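Local coordinates for peptidyl-prolyl cis-trans isomerase (Hirschia baltica, PDB 5EX2), which probably catalyses the cis-trans isomerisation of peptidyl-prolyl bonds as a cyclophilin-type folding helper, at residues A[16-21]-A[232-237]; A[61-66]-A[77-82]. All coordinates share one frame; numbering follows the deposited sequence.

Contact 1. Residues A[16-21]-A[232-237]; sequences NWRSVD and VMRNDG
CG of Arg18 stands anti to the backbone N, and the chain stays straight until it bends at chi3 (62°). The bend lays the guanidinium alongside Val232, so that Arg18 NH2 comes 3.4 Å from Val232 CB. Arg234 differs: its CG is anti to the carbonyl carbon (chi1 -73°), and the chain then runs extended to NE and crosses Arg18 at about a right angle. One face of the Arg234 guanidinium lies against Arg18 CB, which sits 3.6 Å above the plane and over its centre. The two guanidinium planes are 75° apart. The like charges do not touch, and Arg18 pairs its charge through NH1 with Glu38. Arg234 NE bonds Pro14 O, and its NH2 reaches Trp17 O through a water at its edge, which together fix the rotation of the group. A second water joins Arg18 NE to Met233 O.

The backbones form an antiparallel pairing, with 17-19 at the edge of a three-stranded sheet and 229-233 in its middle. Arg18 and Val232 make the hydrogen-bonded pair, bonding N to O in both directions, and Trp17 and Met233 the non-hydrogen-bonded pair. Beyond them Arg234 N bonds Asn16 O at 2.8 Å, the donor lying above the carbonyl plane.

On the Trp17 side of the sheet, Met233 CB makes a CH-pi contact over one face of the indole, 4.2 Å from the centroid of the six-membered ring. Met233 CE bends back to 3.6 Å from Trp17 CZ2, and SD makes an oblique Met-aromatic contact. Tyr5 meets the Trp17 ring edge-to-face. At the end of the pairing a type I turn, Arg234 to Gly237, leads into helix 238-247, whose Met239 N is bonded by Asn16 OD1.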
ATOM      1  N   ASN A  16       6.026 -15.840 -12.221  1.00  9.59           N
ATOM      2  CA  ASN A  16       5.429 -15.813 -10.899  1.00  9.39           C
ATOM      3  C   ASN A  16       5.815 -14.605 -10.078  1.00  9.25           C
ATOM      4  O   ASN A  16       5.230 -14.383  -9.028  1.00  9.01           O
ATOM      5  CB  ASN A  16       5.780 -17.075 -10.148  1.00  9.64           C
ATOM      6  CG  ASN A  16       4.960 -18.246 -10.617  1.00  9.90           C
ATOM      7  OD1 ASN A  16       3.743 -18.232 -10.517  1.00  9.87           O
ATOM      8  ND2 ASN A  16       5.619 -19.256 -11.149  1.00 10.77           N
ATOM      9  N   TRP A  17       6.783 -13.826 -10.541  1.00  9.14           N
ATOM     10  CA  TRP A  17       7.296 -12.699  -9.766  1.00  8.96           C
ATOM     11  C   TRP A  17       7.444 -11.445 -10.611  1.00 10.37           C
ATOM     12  O   TRP A  17       8.041 -11.447 -11.693  1.00 13.30           O
ATOM     13  CB  TRP A  17       8.634 -13.057  -9.127  1.00 10.08           C
ATOM     14  CG  TRP A  17       8.505 -14.157  -8.152  1.00  9.85           C
ATOM     15  CD1 TRP A  17       8.717 -15.483  -8.385  1.00  9.69           C
ATOM     16  CD2 TRP A  17       8.089 -14.047  -6.788  1.00  9.93           C
ATOM     17  NE1 TRP A  17       8.479 -16.202  -7.243  1.00 10.55           N
ATOM     18  CE2 TRP A  17       8.083 -15.343  -6.248  1.00 11.34           C
ATOM     19  CE3 TRP A  17       7.721 -12.971  -5.967  1.00  9.39           C
ATOM     20  CZ2 TRP A  17       7.736 -15.599  -4.925  1.00 10.03           C
ATOM     21  CZ3 TRP A  17       7.376 -13.234  -4.655  1.00 10.47           C
ATOM     22  CH2 TRP A  17       7.398 -14.531  -4.145  1.00  9.99           C
ATOM     23  N   ARG A  18       6.903 -10.363 -10.072  1.00  9.68           N
ATOM     24  CA  ARG A  18       6.935  -9.047 -10.691  1.00  8.90           C
ATOM     25  C   ARG A  18       7.968  -8.185  -9.987  1.00  8.82           C
ATOM     26  O   ARG A  18       7.920  -8.022  -8.770  1.00 11.19           O
ATOM     27  CB  ARG A  18       5.545  -8.395 -10.602  1.00  9.57           C
ATOM     28  CG  ARG A  18       5.484  -6.961 -11.113  1.00 12.01           C
ATOM     29  CD  ARG A  18       4.081  -6.353 -10.967  1.00 12.25           C
ATOM     30  NE  ARG A  18       3.633  -6.274  -9.579  1.00 10.11           N
ATOM     31  CZ  ARG A  18       4.013  -5.325  -8.729  1.00 11.78           C
ATOM     32  NH1 ARG A  18       4.850  -4.374  -9.120  1.00 13.17           N
ATOM     33  NH2 ARG A  18       3.559  -5.337  -7.488  1.00 12.01           N
ATOM     34  N   SER A  19       8.887  -7.622 -10.757  1.00 10.51           N
ATOM     35  CA  SER A  19       9.908  -6.747 -10.208  1.00  9.79           C
ATOM     36  C   SER A  19       9.297  -5.378  -9.930  1.00 12.89           C
ATOM     37  O   SER A  19       8.675  -4.784 -10.807  1.00 13.50           O
ATOM     38  CB  SER A  19      11.068  -6.647 -11.193  1.00 13.33           C
ATOM     39  OG  SER A  19      12.037  -5.730 -10.726  1.00 16.79           O
ATOM     40  N   VAL A  20       9.498  -4.868  -8.717  1.00 10.62           N
ATOM     41  CA  VAL A  20       8.969  -3.563  -8.336  1.00 10.91           C
ATOM     42  C   VAL A  20       9.858  -2.470  -8.904  1.00 14.33           C
ATOM     43  O   VAL A  20      11.075  -2.492  -8.747  1.00 12.73           O
ATOM     44  CB  VAL A  20       8.850  -3.439  -6.802  1.00 10.29           C
ATOM     45  CG1 VAL A  20       8.462  -2.027  -6.375  1.00 11.75           C
ATOM     46  CG2 VAL A  20       7.833  -4.446  -6.259  1.00 12.15           C
ATOM     47  N   ASP A  21       9.238  -1.513  -9.573  1.00 11.45           N
ATOM     48  CA  ASP A  21       9.913  -0.332 -10.090  1.00 10.54           C
ATOM     49  C   ASP A  21      10.558   0.456  -8.936  1.00 12.89           C
ATOM     50  O   ASP A  21       9.878   0.789  -7.971  1.00 10.00           O
ATOM     51  CB  ASP A  21       8.866   0.513 -10.830  1.00 14.20           C
ATOM     52  CG  ASP A  21       9.437   1.717 -11.546  1.00 16.71           C
ATOM     53  OD1 ASP A  21      10.457   2.282 -11.112  1.00 16.10           O
ATOM     54  OD2 ASP A  21       8.810   2.132 -12.546  1.00 22.60           O
ATOM     55  N   VAL A 232       7.104  -8.917  -6.134  1.00  7.47           N
ATOM     56  CA  VAL A 232       5.766  -9.228  -5.641  1.00  8.10           C
ATOM     57  C   VAL A 232       5.247 -10.363  -6.484  1.00  8.59           C
ATOM     58  O   VAL A 232       5.362 -10.335  -7.707  1.00  9.41           O
ATOM     59  CB  VAL A 232       4.831  -8.007  -5.720  1.00  7.87           C
ATOM     60  CG1 VAL A 232       3.416  -8.364  -5.292  1.00  8.59           C
ATOM     61  CG2 VAL A 232       5.378  -6.882  -4.894  1.00  9.01           C
ATOM     62  N   MET A 233       4.708 -11.378  -5.838  1.00  6.68           N
ATOM     63  CA  MET A 233       4.155 -12.514  -6.563  1.00  7.72           C
ATOM     64  C   MET A 233       3.053 -12.041  -7.516  1.00  8.60           C
ATOM     65  O   MET A 233       2.276 -11.150  -7.214  1.00  8.85           O
ATOM     66  CB  MET A 233       3.625 -13.562  -5.583  1.00  8.54           C
ATOM     67  CG  MET A 233       3.055 -14.835  -6.255  1.00  8.05           C
ATOM     68  SD  MET A 233       2.655 -16.110  -5.080  1.00  8.74           S
ATOM     69  CE  MET A 233       4.279 -16.704  -4.613  1.00 10.45           C
ATOM     70  N   ARG A 234       3.038 -12.625  -8.707  1.00  7.71           N
ATOM     71  CA  ARG A 234       2.042 -12.317  -9.719  1.00  8.19           C
ATOM     72  C   ARG A 234       0.737 -13.035  -9.393  1.00  9.00           C
ATOM     73  O   ARG A 234       0.707 -14.257  -9.270  1.00  9.01           O
ATOM     74  CB  ARG A 234       2.542 -12.718 -11.110  1.00  9.44           C
ATOM     75  CG  ARG A 234       3.623 -11.792 -11.638  1.00 10.03           C
ATOM     76  CD  ARG A 234       3.987 -12.038 -13.096  1.00 12.55           C
ATOM     77  NE  ARG A 234       5.057 -11.140 -13.539  1.00 18.79           N
ATOM     78  CZ  ARG A 234       4.898  -9.856 -13.868  1.00 21.68           C
ATOM     79  NH1 ARG A 234       3.705  -9.275 -13.805  1.00 15.75           N
ATOM     80  NH2 ARG A 234       5.943  -9.140 -14.260  1.00 21.56           N
ATOM     81  N   ASN A 235      -0.329 -12.265  -9.208  1.00 10.06           N
ATOM     82  CA  ASN A 235      -1.585 -12.837  -8.781  1.00  9.19           C
ATOM     83  C   ASN A 235      -2.164 -13.735  -9.848  1.00  9.57           C
ATOM     84  O   ASN A 235      -2.888 -14.655  -9.516  1.00 10.05           O
ATOM     85  CB  ASN A 235      -2.571 -11.730  -8.417  1.00  8.67           C
ATOM     86  CG  ASN A 235      -2.038 -10.813  -7.308  1.00 10.80           C
ATOM     87  OD1 ASN A 235      -1.804  -9.633  -7.542  1.00 10.92           O
ATOM     88  ND2 ASN A 235      -1.894 -11.341  -6.104  1.00  9.73           N
ATOM     89  N   ASP A 236      -1.803 -13.487 -11.108  1.00  9.55           N
ATOM     90  CA  ASP A 236      -2.346 -14.246 -12.228  1.00 10.46           C
ATOM     91  C   ASP A 236      -1.460 -15.436 -12.600  1.00 12.13           C
ATOM     92  O   ASP A 236      -1.667 -16.076 -13.645  1.00 14.89           O
ATOM     93  CB  ASP A 236      -2.559 -13.335 -13.450  1.00 13.05           C
ATOM     94  CG  ASP A 236      -1.283 -12.646 -13.933  1.00 21.44           C
ATOM     95  OD1 ASP A 236      -0.252 -12.643 -13.230  1.00 18.64           O
ATOM     96  OD2 ASP A 236      -1.318 -12.087 -15.050  1.00 35.85           O
ATOM     97  N   GLY A 237      -0.482 -15.737 -11.755  1.00 11.05           N
ATOM     98  CA  GLY A 237       0.401 -16.861 -11.995  1.00  9.82           C
ATOM     99  C   GLY A 237       0.033 -18.062 -11.146  1.00  8.98           C
ATOM    100  O   GLY A 237      -0.812 -17.989 -10.247  1.00  9.71           O
TER
HETATM  101  O   HOH W   1       1.996 -16.674  -9.100  1.00  9.41           O
HETATM  102  O   HOH W   2       7.966 -10.618 -14.404  1.00 30.69           O
HETATM  103  O   HOH W   3       2.256  -8.601  -8.683  1.00  9.78           O

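Contact 2. Residues A[61-66]-A[77-82]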
ATOM      1  N   SER A  61      11.679  13.026   7.773  1.00 10.03           N
ATOM      2  CA  SER A  61      12.641  12.493   8.706  1.00 11.09           C
ATOM      3  C   SER A  61      12.418  13.102  10.069  1.00 11.34           C
ATOM      4  O   SER A  61      12.299  14.320  10.219  1.00 13.01           O
ATOM      5  CB  SER A  61      14.061  12.728   8.216  1.00 14.78           C
ATOM      6  OG  SER A  61      14.243  11.966   7.039  1.00 22.26           O
ATOM      7  N   GLY A  62      12.312  12.236  11.067  1.00 10.06           N
ATOM      8  CA  GLY A  62      12.046  12.675  12.423  1.00 11.12           C
ATOM      9  C   GLY A  62      10.590  12.855  12.794  1.00 10.56           C
ATOM     10  O   GLY A  62      10.288  13.197  13.929  1.00 11.62           O
ATOM     11  N   THR A  63       9.677  12.661  11.858  1.00  9.05           N
ATOM     12  CA  THR A  63       8.272  12.801  12.221  1.00 10.19           C
ATOM     13  C   THR A  63       7.825  11.628  13.091  1.00  9.84           C
ATOM     14  O   THR A  63       8.265  10.493  12.935  1.00 10.16           O
ATOM     15  CB  THR A  63       7.360  12.910  10.991  1.00  9.18           C
ATOM     16  OG1 THR A  63       7.575  11.804  10.117  1.00  9.72           O
ATOM     17  CG2 THR A  63       7.603  14.222  10.235  1.00 12.74           C
ATOM     18  N   LYS A  64       6.927  11.921  14.018  1.00 10.35           N
ATOM     19  CA  LYS A  64       6.514  10.937  15.000  1.00  9.48           C
ATOM     20  C   LYS A  64       5.407  10.051  14.451  1.00 11.30           C
ATOM     21  O   LYS A  64       4.689  10.440  13.533  1.00 11.84           O
ATOM     22  CB  LYS A  64       6.003  11.614  16.262  1.00 12.67           C
ATOM     23  CG  LYS A  64       6.977  12.579  16.894  1.00 14.83           C
ATOM     24  CD  LYS A  64       8.236  11.905  17.368  1.00 21.81           C
ATOM     25  CE  LYS A  64       9.116  12.887  18.143  1.00 34.43           C
ATOM     26  NZ  LYS A  64       8.425  13.441  19.342  1.00 40.23           N
ATOM     27  N   PHE A  65       5.243   8.878  15.038  1.00  8.65           N
ATOM     28  CA  PHE A  65       3.998   8.135  14.892  1.00  8.04           C
ATOM     29  C   PHE A  65       3.140   8.548  16.064  1.00  7.63           C
ATOM     30  O   PHE A  65       3.139   7.924  17.129  1.00  8.96           O
ATOM     31  CB  PHE A  65       4.252   6.637  14.842  1.00  7.90           C
ATOM     32  CG  PHE A  65       4.847   6.218  13.559  1.00  9.62           C
ATOM     33  CD1 PHE A  65       4.044   6.043  12.451  1.00 10.09           C
ATOM     34  CD2 PHE A  65       6.207   6.044  13.428  1.00  9.08           C
ATOM     35  CE1 PHE A  65       4.588   5.686  11.234  1.00 10.70           C
ATOM     36  CE2 PHE A  65       6.754   5.688  12.213  1.00 11.04           C
ATOM     37  CZ  PHE A  65       5.942   5.508  11.119  1.00 11.34           C
ATOM     38  N   HIS A  66       2.428   9.650  15.866  1.00 10.37           N
ATOM     39  CA  HIS A  66       1.781  10.356  16.966  1.00  8.70           C
ATOM     40  C   HIS A  66       0.376   9.861  17.291  1.00  9.44           C
ATOM     41  O   HIS A  66      -0.181  10.252  18.308  1.00 10.08           O
ATOM     42  CB  HIS A  66       1.724  11.849  16.656  1.00 12.83           C
ATOM     43  CG  HIS A  66       0.820  12.179  15.515  1.00  9.25           C
ATOM     44  ND1 HIS A  66       1.219  12.120  14.197  1.00 11.70           N
ATOM     45  CD2 HIS A  66      -0.491  12.517  15.497  1.00 16.37           C
ATOM     46  CE1 HIS A  66       0.197  12.426  13.416  1.00 13.99           C
ATOM     47  NE2 HIS A  66      -0.852  12.670  14.179  1.00 14.94           N
ATOM     48  N   GLY A  77       3.750  11.301   9.956  1.00  9.08           N
ATOM     49  CA  GLY A  77       3.917  12.255   8.888  1.00  8.51           C
ATOM     50  C   GLY A  77       3.446  13.676   9.133  1.00  8.32           C
ATOM     51  O   GLY A  77       3.295  14.434   8.178  1.00 10.51           O
ATOM     52  N   ASP A  78       3.272  14.074  10.388  1.00  9.49           N
ATOM     53  CA  ASP A  78       2.889  15.446  10.688  1.00 11.71           C
ATOM     54  C   ASP A  78       4.151  16.284  10.716  1.00 12.33           C
ATOM     55  O   ASP A  78       4.780  16.448  11.761  1.00 12.44           O
ATOM     56  CB  ASP A  78       2.137  15.522  12.012  1.00 12.53           C
ATOM     57  CG  ASP A  78       1.603  16.907  12.307  1.00 17.39           C
ATOM     58  OD1 ASP A  78       1.788  17.828  11.471  1.00 18.27           O
ATOM     59  OD2 ASP A  78       0.997  17.071  13.385  1.00 17.52           O
ATOM     60  N   ILE A  79       4.516  16.798   9.552  1.00  9.48           N
ATOM     61  CA  ILE A  79       5.780  17.498   9.392  1.00 11.13           C
ATOM     62  C   ILE A  79       5.838  18.744  10.264  1.00 12.20           C
ATOM     63  O   ILE A  79       6.858  19.000  10.916  1.00 12.53           O
ATOM     64  CB  ILE A  79       6.004  17.863   7.911  1.00 12.38           C
ATOM     65  CG1 ILE A  79       6.228  16.584   7.110  1.00 12.43           C
ATOM     66  CG2 ILE A  79       7.172  18.842   7.750  1.00 11.97           C
ATOM     67  CD1 ILE A  79       6.231  16.786   5.641  1.00 14.73           C
ATOM     68  N   ALA A  80       4.756  19.510  10.321  1.00 11.43           N
ATOM     69  CA  ALA A  80       4.786  20.757  11.077  1.00 14.80           C
ATOM     70  C   ALA A  80       5.147  20.529  12.542  1.00 12.24           C
ATOM     71  O   ALA A  80       5.871  21.323  13.144  1.00 13.84           O
ATOM     72  CB  ALA A  80       3.447  21.460  10.977  1.00 13.40           C
ATOM     73  N   ALA A  81       4.680  19.421  13.101  1.00 11.97           N
ATOM     74  CA  ALA A  81       4.869  19.162  14.521  1.00 15.71           C
ATOM     75  C   ALA A  81       6.343  19.028  14.904  1.00 16.30           C
ATOM     76  O   ALA A  81       6.735  19.423  16.013  1.00 18.32           O
ATOM     77  CB  ALA A  81       4.113  17.927  14.925  1.00 18.42           C
ATOM     78  N   THR A  82       7.159  18.459  14.019  1.00 13.90           N
ATOM     79  CA  THR A  82       8.577  18.278  14.341  1.00 15.82           C
ATOM     80  C   THR A  82       9.491  19.261  13.574  1.00 13.99           C
ATOM     81  O   THR A  82      10.548  19.642  14.084  1.00 14.57           O
ATOM     82  CB  THR A  82       9.020  16.814  14.089  1.00 18.51           C
ATOM     83  OG1 THR A  82       8.519  16.361  12.835  1.00 18.66           O
ATOM     84  CG2 THR A  82       8.481  15.899  15.182  1.00 21.84           C
TER
HETATM   85  O   HOH W   4      10.773  16.275  11.406  1.00 18.57           O
HETATM   86  O   HOH W   5       5.957   9.748  10.806  1.00 10.53           O
HETATM   87  O   HOH W   6       3.633  12.827  12.980  1.00 11.44           O
HETATM   88  O   HOH W   7       5.602  14.625  13.850  1.00 16.68           O
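The Phe65 ring carries a water over the centre of one face, 4.2 Å above the plane. This water donates to Thr63 OG1 and Lys64 O and accepts from Gly77 N. The His66 ring meets Asp78 obliquely, with His66 CE1 3.9 Å from Asp78 CB. Ring and carboxylate planes are 62° apart, and the ring nitrogens and the carboxylate oxygens are not in contact. His66 ND1 instead shares a second water with Lys64 O and Asp78 N, which would help to fix the turn of the ring.

No direct hydrogen bond joins the segments, so waters and methyl groups carry the contact. Thr63 OG1 takes the crowded position between the backbone N and the carbonyl carbon (chi1 54°), and also bonds Tyr60 O. The same torsion puts CG2 anti to the carbonyl carbon and against the helix, where it lies 3.5 Å from Thr82 OG1 and 3.8 Å from Ile79 CA. Thr82 crosses Thr63 at about a right angle. Its CG2 packs 3.5 Å from Gly62 O, and its OG1 is linked by water to Ser61 O. Another water ties Lys64 N to Asp78 O. An alanine at Thr63 would lose both CG2 and OG1 and would probably loosen the packing on Ile79 and the water link to Gly77.

Asp78 is the centre of an inverse gamma turn that leads from strand 73-76 into helix 79-83. Asp169 OD2 accepts from Ile79 N at the start of this helix. Helix 79-83 packs through Ile79 and Thr82 on the start of strand 63-69, which pairs with barrel strand 212-218.

Contact 1 and contact 2 lie on opposite sides of the chain's centre. Their centres are 33 Å apart and their nearest atoms about 19 Å, so they do not touch. Along the chain the order is 16-21, 61-66, 77-82, 232-237, which nests contact 2 inside the loop closed by contact 1. They share no sheet. Contact 2 joins the start of cyclophilin barrel strand 63-69 to helix 79-83, which follows the neighbouring barrel strand 73-76. Contact 1 belongs to a separate three-stranded sheet that brings the N-terminal part together with strands 229-233 and 261-264. Chain ends are thus joined beside the barrel, and both contacts lie away from the metal site of Gln115, Gln133 and Glu135.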